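Local coordinates for protein putative malic enzyme ((S)-malate:NAD+ oxidoreductase (decarboxylating)) (Streptococcus pyogenes, PDB 2A9F) that probably catalyses the NAD-dependent oxidative decarboxylation of (S)-malate with the help of a divalent metal ion, at residues A[66-75]-A[104-115]; A[276-287]-A[300-311]. One frame throughout, in Å; residues are numbered along the deposited sequence.

Contact 1 (A[66-75]-A[104-115])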
loop_
_atom_site.group_PDB
_atom_site.type_symbol
_atom_site.label_atom_id
_atom_site.label_comp_id
_atom_site.label_asym_id
_atom_site.label_seq_id
_atom_site.Cartn_x
_atom_site.Cartn_y
_atom_site.Cartn_z
ATOM N N ASN A 66 0.626 -1.984 12.849
ATOM C CA ASN A 66 2.035 -1.596 12.726
ATOM C C ASN A 66 2.458 -1.080 11.335
ATOM O O ASN A 66 3.653 -0.885 11.071
ATOM C CB ASN A 66 2.894 -2.804 13.110
ATOM C CG ASN A 66 4.353 -2.458 13.302
ATOM O OD1 ASN A 66 4.687 -1.546 14.052
ATOM N ND2 ASN A 66 5.232 -3.198 12.633
ATOM N N THR A 67 1.495 -0.842 10.449
ATOM C CA THR A 67 1.865 -0.368 9.120
ATOM C C THR A 67 1.466 1.058 8.785
ATOM O O THR A 67 0.325 1.472 8.928
ATOM C CB THR A 67 1.327 -1.280 7.983
ATOM O OG1 THR A 67 -0.035 -0.942 7.712
ATOM C CG2 THR A 67 1.434 -2.755 8.364
ATOM N N VAL A 68 2.449 1.798 8.318
ATOM C CA VAL A 68 2.248 3.172 7.927
ATOM C C VAL A 68 2.486 3.279 6.430
ATOM O O VAL A 68 3.222 2.487 5.835
ATOM C CB VAL A 68 3.230 4.095 8.666
ATOM C CG1 VAL A 68 3.108 5.500 8.149
ATOM C CG2 VAL A 68 2.919 4.084 10.160
ATOM N N ALA A 69 1.832 4.243 5.812
ATOM C CA ALA A 69 2.021 4.451 4.398
ATOM C C ALA A 69 2.924 5.671 4.201
ATOM O O ALA A 69 2.833 6.659 4.930
ATOM C CB ALA A 69 0.676 4.666 3.724
ATOM N N VAL A 70 3.826 5.576 3.237
ATOM C CA VAL A 70 4.694 6.685 2.917
ATOM C C VAL A 70 4.141 7.144 1.571
ATOM O O VAL A 70 4.261 6.439 0.568
ATOM C CB VAL A 70 6.129 6.223 2.777
ATOM C CG1 VAL A 70 7.038 7.417 2.556
ATOM C CG2 VAL A 70 6.525 5.439 4.023
ATOM N N ILE A 71 3.516 8.317 1.558
ATOM C CA ILE A 71 2.885 8.827 0.346
ATOM C C ILE A 71 3.466 10.119 -0.218
ATOM O O ILE A 71 3.801 11.048 0.521
ATOM C CB ILE A 71 1.373 9.037 0.587
ATOM C CG1 ILE A 71 0.760 7.774 1.196
ATOM C CG2 ILE A 71 0.674 9.341 -0.711
ATOM C CD1 ILE A 71 -0.641 7.978 1.717
ATOM N N SER A 72 3.557 10.159 -1.547
ATOM C CA SER A 72 4.078 11.302 -2.295
ATOM C C SER A 72 3.470 11.346 -3.693
ATOM O O SER A 72 2.872 10.368 -4.168
ATOM C CB SER A 72 5.601 11.191 -2.419
ATOM O OG SER A 72 6.083 11.767 -3.623
ATOM N N ASP A 73 3.631 12.488 -4.351
ATOM C CA ASP A 73 3.144 12.668 -5.718
ATOM C C ASP A 73 4.354 12.926 -6.612
ATOM O O ASP A 73 4.209 13.286 -7.780
ATOM C CB ASP A 73 2.197 13.852 -5.795
ATOM C CG ASP A 73 2.786 15.073 -5.181
ATOM O OD1 ASP A 73 4.030 15.146 -5.134
ATOM O OD2 ASP A 73 2.025 15.957 -4.746
ATOM N N GLY A 74 5.545 12.749 -6.046
ATOM C CA GLY A 74 6.768 12.951 -6.803
ATOM C C GLY A 74 7.020 14.377 -7.271
ATOM O O GLY A 74 7.837 14.606 -8.168
ATOM N N THR A 75 6.339 15.347 -6.668
ATOM C CA THR A 75 6.528 16.744 -7.066
ATOM C C THR A 75 7.701 17.436 -6.381
ATOM O O THR A 75 8.182 18.457 -6.873
ATOM C CB THR A 75 5.270 17.577 -6.790
ATOM O OG1 THR A 75 5.021 17.619 -5.373
ATOM C CG2 THR A 75 4.068 16.960 -7.508
ATOM N N GLY A 104 10.331 -0.524 14.677
ATOM C CA GLY A 104 9.796 -1.753 14.095
ATOM C C GLY A 104 8.583 -1.503 13.215
ATOM O O GLY A 104 7.676 -2.334 13.132
ATOM N N VAL A 105 8.577 -0.359 12.539
ATOM C CA VAL A 105 7.443 0.039 11.721
ATOM C C VAL A 105 7.395 -0.520 10.310
ATOM O O VAL A 105 8.366 -0.447 9.568
ATOM C CB VAL A 105 7.364 1.585 11.617
ATOM C CG1 VAL A 105 6.000 2.019 11.020
ATOM C CG2 VAL A 105 7.603 2.209 12.993
ATOM N N ASP A 106 6.243 -1.077 9.957
ATOM C CA ASP A 106 6.014 -1.603 8.619
ATOM C C ASP A 106 5.493 -0.417 7.799
ATOM O O ASP A 106 4.428 0.136 8.082
ATOM C CB ASP A 106 4.978 -2.740 8.656
ATOM C CG ASP A 106 5.503 -4.008 9.371
ATOM O OD1 ASP A 106 6.533 -4.587 8.917
ATOM O OD2 ASP A 106 4.877 -4.422 10.383
ATOM N N ALA A 107 6.268 -0.008 6.802
ATOM C CA ALA A 107 5.886 1.119 5.962
ATOM C C ALA A 107 5.804 0.685 4.498
ATOM O O ALA A 107 6.712 0.038 3.982
ATOM C CB ALA A 107 6.903 2.273 6.130
ATOM N N ILE A 108 4.703 1.054 3.851
ATOM C CA ILE A 108 4.429 0.743 2.454
ATOM C C ILE A 108 4.661 2.012 1.627
ATOM O O ILE A 108 4.024 3.026 1.863
ATOM C CB ILE A 108 2.925 0.335 2.240
ATOM C CG1 ILE A 108 2.514 -0.784 3.185
ATOM C CG2 ILE A 108 2.699 -0.096 0.794
ATOM C CD1 ILE A 108 3.203 -2.089 2.936
ATOM N N PRO A 109 5.575 1.982 0.651
ATOM C CA PRO A 109 5.766 3.210 -0.134
ATOM C C PRO A 109 4.657 3.321 -1.193
ATOM O O PRO A 109 4.332 2.336 -1.854
ATOM C CB PRO A 109 7.152 3.014 -0.736
ATOM C CG PRO A 109 7.222 1.550 -0.921
ATOM C CD PRO A 109 6.608 0.985 0.335
ATOM N N ILE A 110 4.063 4.504 -1.336
ATOM C CA ILE A 110 2.976 4.704 -2.296
ATOM C C ILE A 110 3.032 6.045 -3.019
ATOM O O ILE A 110 2.978 7.113 -2.390
ATOM C CB ILE A 110 1.596 4.590 -1.616
ATOM C CG1 ILE A 110 1.339 3.147 -1.226
ATOM C CG2 ILE A 110 0.505 5.045 -2.558
ATOM C CD1 ILE A 110 0.044 2.944 -0.473
ATOM N N VAL A 111 3.123 5.983 -4.345
ATOM C CA VAL A 111 3.188 7.199 -5.149
ATOM C C VAL A 111 1.989 7.310 -6.074
ATOM O O VAL A 111 1.684 6.389 -6.809
ATOM C CB VAL A 111 4.479 7.240 -5.996
ATOM C CG1 VAL A 111 5.676 7.459 -5.100
ATOM C CG2 VAL A 111 4.628 5.943 -6.788
ATOM N N LEU A 112 1.296 8.438 -6.033
ATOM C CA LEU A 112 0.134 8.620 -6.903
ATOM C C LEU A 112 0.390 9.702 -7.944
ATOM O O LEU A 112 1.034 10.711 -7.639
ATOM C CB LEU A 112 -1.091 8.995 -6.075
ATOM C CG LEU A 112 -0.935 9.246 -4.568
ATOM C CD1 LEU A 112 -1.324 10.671 -4.226
ATOM C CD2 LEU A 112 -1.829 8.293 -3.820
ATOM N N ASP A 113 -0.075 9.499 -9.176
ATOM C CA ASP A 113 0.118 10.539 -10.192
ATOM C C ASP A 113 -1.125 11.418 -10.285
ATOM O O ASP A 113 -2.051 11.141 -11.040
ATOM C CB ASP A 113 0.448 9.964 -11.583
ATOM C CG ASP A 113 -0.655 9.082 -12.135
ATOM O OD1 ASP A 113 -0.664 8.821 -13.362
ATOM O OD2 ASP A 113 -1.509 8.644 -11.334
ATOM N N THR A 114 -1.134 12.463 -9.469
ATOM C CA THR A 114 -2.208 13.433 -9.429
ATOM C C THR A 114 -1.563 14.555 -8.656
ATOM O O THR A 114 -0.935 14.302 -7.622
ATOM C CB THR A 114 -3.436 12.965 -8.616
ATOM O OG1 THR A 114 -3.127 13.001 -7.216
ATOM C CG2 THR A 114 -3.844 11.569 -9.000
ATOM N N LYS A 115 -1.687 15.779 -9.151
ATOM C CA LYS A 115 -1.107 16.923 -8.462
ATOM C C LYS A 115 -2.251 17.788 -7.951
ATOM O O LYS A 115 -2.044 18.869 -7.384
ATOM C CB LYS A 115 -0.236 17.732 -9.417
ATOM C CG LYS A 115 0.895 16.950 -10.030
ATOM C CD LYS A 115 1.839 17.880 -10.738
ATOM C CE LYS A 115 3.053 17.153 -11.210
ATOM N NZ LYS A 115 2.676 16.205 -12.261
#
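With CG anti to the backbone N (chi1 -168°), Asn-66 carries its amide across to the start of segment 104-115, while Asp-106, its CG held beside its own backbone N (chi1 -68°), turns its carboxylate to meet it. ND2 of Asn-66 then donates twice: to Gly-104 O at 2.6 Å, in the amide plane, and to Asp-106 OD2, which it approaches from above the carboxylate, the two planes nearly perpendicular (84°). An amide suits this place because its two N-H groups can serve both acceptors, while Arg-330 binds its OD1. Beyond this end, parallel strands 67-72 and 106-111 alternate their hydrogen bonds: Ile-108 N reaches Val-68 O, Val-70 N reaches Ile-108 O at 2.9 Å. Beta-branched residues such as Val-68, Val-70 and Ile-71 favour the extended backbone; CG2 of Val-70 rests 3.8 Å from CB of Ala-107, and its side chain also lies near Lys-95, the predicted proton acceptor, and the magnesium ligand Glu-137. Past the strand, OD1 of Asp-73 accepts from Thr-75 N in an Asx turn and from Thr-75 OG1, both displaced toward the same face of the carboxylate plane; Arg-143 forms a salt bridge with OD2. Strand 67-72, helix 85-102 and strand 106-111 form a beta-alpha-beta unit; beside it, helix 117-127 covers Ile-71 and Leu-112, strand 133-136 continues the sheet beyond 67-72, and Leu-127 of the second subunit packs on Ile-110.

Contact 2 (A[276-287]-A[300-311])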
loop_
_atom_site.group_PDB
_atom_site.type_symbol
_atom_site.label_atom_id
_atom_site.label_comp_id
_atom_site.label_asym_id
_atom_site.label_seq_id
_atom_site.Cartn_x
_atom_site.Cartn_y
_atom_site.Cartn_z
ATOM N N ILE A 276 26.935 38.292 12.942
ATOM C CA ILE A 276 27.199 37.353 14.031
ATOM C C ILE A 276 27.899 38.056 15.180
ATOM O O ILE A 276 27.561 37.865 16.351
ATOM C CB ILE A 276 28.062 36.169 13.542
ATOM C CG1 ILE A 276 27.277 35.368 12.498
ATOM C CG2 ILE A 276 28.457 35.282 14.718
ATOM C CD1 ILE A 276 28.058 34.248 11.847
ATOM N N SER A 277 28.868 38.890 14.825
ATOM C CA SER A 277 29.633 39.648 15.797
ATOM C C SER A 277 28.700 40.339 16.790
ATOM O O SER A 277 28.939 40.304 17.992
ATOM C CB SER A 277 30.487 40.692 15.069
ATOM O OG SER A 277 31.144 40.119 13.945
ATOM N N LYS A 278 27.634 40.950 16.281
ATOM C CA LYS A 278 26.668 41.668 17.118
ATOM C C LYS A 278 25.610 40.820 17.830
ATOM O O LYS A 278 24.726 41.366 18.490
ATOM C CB LYS A 278 25.955 42.759 16.300
ATOM C CG LYS A 278 26.796 44.010 15.981
ATOM C CD LYS A 278 27.311 44.003 14.539
ATOM C CE LYS A 278 27.941 45.342 14.144
ATOM N NZ LYS A 278 29.185 45.650 14.912
ATOM N N MET A 279 25.680 39.497 17.687
ATOM C CA MET A 279 24.719 38.615 18.360
ATOM C C MET A 279 25.095 38.501 19.836
ATOM O O MET A 279 26.084 39.082 20.270
ATOM C CB MET A 279 24.722 37.218 17.734
ATOM C CG MET A 279 24.104 37.122 16.340
ATOM S SD MET A 279 23.985 35.401 15.765
ATOM C CE MET A 279 22.740 34.781 16.855
ATOM N N ALA A 280 24.309 37.756 20.606
ATOM C CA ALA A 280 24.596 37.582 22.023
ATOM C C ALA A 280 25.985 36.957 22.222
ATOM O O ALA A 280 26.752 36.817 21.260
ATOM C CB ALA A 280 23.514 36.730 22.682
ATOM N N ALA A 281 26.300 36.580 23.463
ATOM C CA ALA A 281 27.609 36.023 23.821
ATOM C C ALA A 281 28.013 34.739 23.111
ATOM O O ALA A 281 29.005 34.725 22.377
ATOM C CB ALA A 281 27.686 35.827 25.321
ATOM N N ARG A 282 27.270 33.656 23.359
ATOM C CA ARG A 282 27.535 32.352 22.724
ATOM C C ARG A 282 26.422 32.140 21.689
ATOM O O ARG A 282 25.425 31.453 21.940
ATOM C CB ARG A 282 27.495 31.227 23.767
ATOM C CG ARG A 282 28.199 31.557 25.079
ATOM C CD ARG A 282 29.691 31.248 25.073
ATOM N NE ARG A 282 29.995 30.086 25.906
ATOM C CZ ARG A 282 31.222 29.718 26.258
ATOM N NH1 ARG A 282 32.268 30.426 25.849
ATOM N NH2 ARG A 282 31.404 28.639 27.012
ATOM N N PRO A 283 26.582 32.742 20.508
ATOM C CA PRO A 283 25.598 32.641 19.432
ATOM C C PRO A 283 25.474 31.286 18.736
ATOM O O PRO A 283 26.414 30.806 18.105
ATOM C CB PRO A 283 26.039 33.745 18.477
ATOM C CG PRO A 283 27.523 33.696 18.603
ATOM C CD PRO A 283 27.727 33.573 20.092
ATOM N N VAL A 284 24.304 30.673 18.866
ATOM C CA VAL A 284 24.033 29.401 18.213
ATOM C C VAL A 284 23.453 29.797 16.855
ATOM O O VAL A 284 22.961 30.913 16.701
ATOM C CB VAL A 284 23.000 28.561 19.007
ATOM C CG1 VAL A 284 22.755 27.237 18.312
ATOM C CG2 VAL A 284 23.496 28.326 20.416
ATOM N N ILE A 285 23.518 28.894 15.881
ATOM C CA ILE A 285 23.019 29.165 14.537
ATOM C C ILE A 285 22.562 27.892 13.829
ATOM O O ILE A 285 23.309 26.920 13.742
ATOM C CB ILE A 285 24.121 29.833 13.684
ATOM C CG1 ILE A 285 24.306 31.290 14.126
ATOM C CG2 ILE A 285 23.783 29.718 12.198
ATOM C CD1 ILE A 285 25.386 32.031 13.369
ATOM N N PHE A 286 21.339 27.899 13.315
ATOM C CA PHE A 286 20.820 26.733 12.604
ATOM C C PHE A 286 20.392 27.097 11.198
ATOM O O PHE A 286 19.250 27.452 10.960
ATOM C CB PHE A 286 19.657 26.113 13.382
ATOM C CG PHE A 286 20.091 25.437 14.641
ATOM C CD1 PHE A 286 20.846 24.274 14.589
ATOM C CD2 PHE A 286 19.826 26.004 15.879
ATOM C CE1 PHE A 286 21.336 23.689 15.754
ATOM C CE2 PHE A 286 20.313 25.426 17.051
ATOM C CZ PHE A 286 21.070 24.270 16.991
ATOM N N ALA A 287 21.334 27.027 10.268
ATOM C CA ALA A 287 21.048 27.355 8.885
ATOM C C ALA A 287 20.537 26.097 8.211
ATOM O O ALA A 287 21.315 25.318 7.662
ATOM C CB ALA A 287 22.298 27.850 8.207
ATOM N N ALA A 300 30.833 30.758 9.473
ATOM C CA ALA A 300 30.121 31.424 10.559
ATOM C C ALA A 300 30.783 31.208 11.917
ATOM O O ALA A 300 30.369 31.787 12.924
ATOM C CB ALA A 300 28.672 30.946 10.598
ATOM N N LEU A 301 31.810 30.367 11.950
ATOM C CA LEU A 301 32.521 30.114 13.197
ATOM C C LEU A 301 33.614 31.159 13.404
ATOM O O LEU A 301 33.873 31.586 14.538
ATOM C CB LEU A 301 33.140 28.717 13.189
ATOM C CG LEU A 301 32.229 27.554 13.578
ATOM C CD1 LEU A 301 33.050 26.271 13.590
ATOM C CD2 LEU A 301 31.616 27.809 14.954
ATOM N N GLU A 302 34.247 31.562 12.304
ATOM C CA GLU A 302 35.304 32.559 12.349
ATOM C C GLU A 302 34.720 33.926 12.655
ATOM O O GLU A 302 35.455 34.868 12.963
ATOM C CB GLU A 302 36.057 32.613 11.018
ATOM C CG GLU A 302 35.162 32.568 9.806
ATOM C CD GLU A 302 35.626 33.505 8.699
ATOM O OE1 GLU A 302 36.847 33.537 8.410
ATOM O OE2 GLU A 302 34.761 34.200 8.112
ATOM N N ALA A 303 33.398 34.029 12.565
ATOM C CA ALA A 303 32.700 35.279 12.841
ATOM C C ALA A 303 32.516 35.434 14.344
ATOM O O ALA A 303 32.525 36.545 14.869
ATOM C CB ALA A 303 31.345 35.295 12.137
ATOM N N GLY A 304 32.354 34.317 15.042
ATOM C CA GLY A 304 32.186 34.388 16.481
ATOM C C GLY A 304 31.079 33.516 17.039
ATOM O O GLY A 304 30.718 33.641 18.210
ATOM N N ALA A 305 30.546 32.626 16.209
ATOM C CA ALA A 305 29.473 31.737 16.639
ATOM C C ALA A 305 30.011 30.655 17.563
ATOM O O ALA A 305 31.149 30.215 17.411
ATOM C CB ALA A 305 28.804 31.104 15.430
ATOM N N TYR A 306 29.190 30.233 18.521
ATOM C CA TYR A 306 29.588 29.191 19.462
ATOM C C TYR A 306 29.110 27.811 19.005
ATOM O O TYR A 306 29.732 26.786 19.306
ATOM C CB TYR A 306 29.020 29.488 20.847
ATOM C CG TYR A 306 29.390 28.452 21.882
ATOM C CD1 TYR A 306 30.711 28.304 22.307
ATOM C CD2 TYR A 306 28.419 27.630 22.446
ATOM C CE1 TYR A 306 31.060 27.365 23.273
ATOM C CE2 TYR A 306 28.753 26.686 23.414
ATOM C CZ TYR A 306 30.076 26.558 23.825
ATOM O OH TYR A 306 30.408 25.626 24.789
ATOM N N ILE A 307 27.990 27.793 18.288
ATOM C CA ILE A 307 27.422 26.552 17.780
ATOM C C ILE A 307 26.845 26.772 16.390
ATOM O O ILE A 307 26.241 27.808 16.110
ATOM C CB ILE A 307 26.305 26.018 18.700
ATOM C CG1 ILE A 307 26.862 25.735 20.100
ATOM C CG2 ILE A 307 25.716 24.757 18.105
ATOM C CD1 ILE A 307 25.843 25.141 21.077
ATOM N N VAL A 308 27.056 25.795 15.515
ATOM C CA VAL A 308 26.548 25.864 14.154
ATOM C C VAL A 308 26.018 24.515 13.704
ATOM O O VAL A 308 26.671 23.489 13.861
ATOM C CB VAL A 308 27.622 26.285 13.159
ATOM C CG1 VAL A 308 27.029 26.315 11.768
ATOM C CG2 VAL A 308 28.169 27.641 13.527
ATOM N N GLY A 309 24.822 24.529 13.141
ATOM C CA GLY A 309 24.224 23.304 12.670
ATOM C C GLY A 309 23.574 23.559 11.339
ATOM O O GLY A 309 23.092 24.654 11.082
ATOM N N THR A 310 23.575 22.549 10.483
ATOM C CA THR A 310 22.961 22.658 9.178
ATOM C C THR A 310 22.294 21.339 8.861
ATOM O O THR A 310 22.137 20.490 9.733
ATOM C CB THR A 310 23.998 22.934 8.094
ATOM O OG1 THR A 310 24.798 21.765 7.887
ATOM C CG2 THR A 310 24.882 24.081 8.503
ATOM N N GLY A 311 21.895 21.183 7.608
ATOM C CA GLY A 311 21.281 19.945 7.175
ATOM C C GLY A 311 22.227 19.302 6.177
ATOM O O GLY A 311 21.807 18.588 5.269
#
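Stacking joins Arg-282 and Tyr-306 at the start of the paired region: the guanidinium lies almost flat over one face of the phenol ring, planes 10° apart and centres 4.3 Å apart. It is an off-centre cation-pi contact, with CE1 of the ring beneath the middle of the guanidinium. Bends at chi2 and chi3 fold the arginine chain back over the ring.

Backbone hydrogen bonds come next. Pro-283 O takes Tyr-306 N at 2.9 Å and, weakly, Ile-307 N; further along, Gly-309 N meets Ile-285 O almost head-on. Glycine suits position 309 because a CB there would collide with the Phe-286 ring. Gly-304, just past helix 297-301, has the positive phi of a Schellman motif, whose bonds are weak here.

Apolar contacts complete the set. Val-284 and Ile-307 lie side by side, CG1 of the valine 3.8 Å from CB of the isoleucine. CD1 of Ile-276 reaches CB of Ala-303 at 3.5 Å and also touches Ala-300, small residues that let the long side chain in.

Strand 284-287, helix 297-301 and the weakly bonded parallel strand 307-310 follow one another as a beta-alpha-beta unit of the NAD-binding domain; strand 262-264 borders 284-287, and helix 162-180 packs on Val-284, Phe-286 and Ile-307.

From the N terminus, the chain first lays down strand 67-72, passes through helix 85-102 and returns as strand 106-111, so contact 1 closes a loop of 28 residues within the malic enzyme N-terminal domain. Only much later, in the NAD-binding domain, does contact 2 close a shorter loop of 12 residues that leads into helix 297-301. The two loops follow in series, neither nesting nor crossing, and each completes a beta-alpha-beta crossover at the outermost strand, within this chain, of its own sheet. The centres of contacts 1 and 2 are about 37 Å apart, on opposite sides of the chain's centre. Contact 1 lies close to Lys-95 and Glu-137, whereas contact 2 ends near the predicted malate-binding Asn-320.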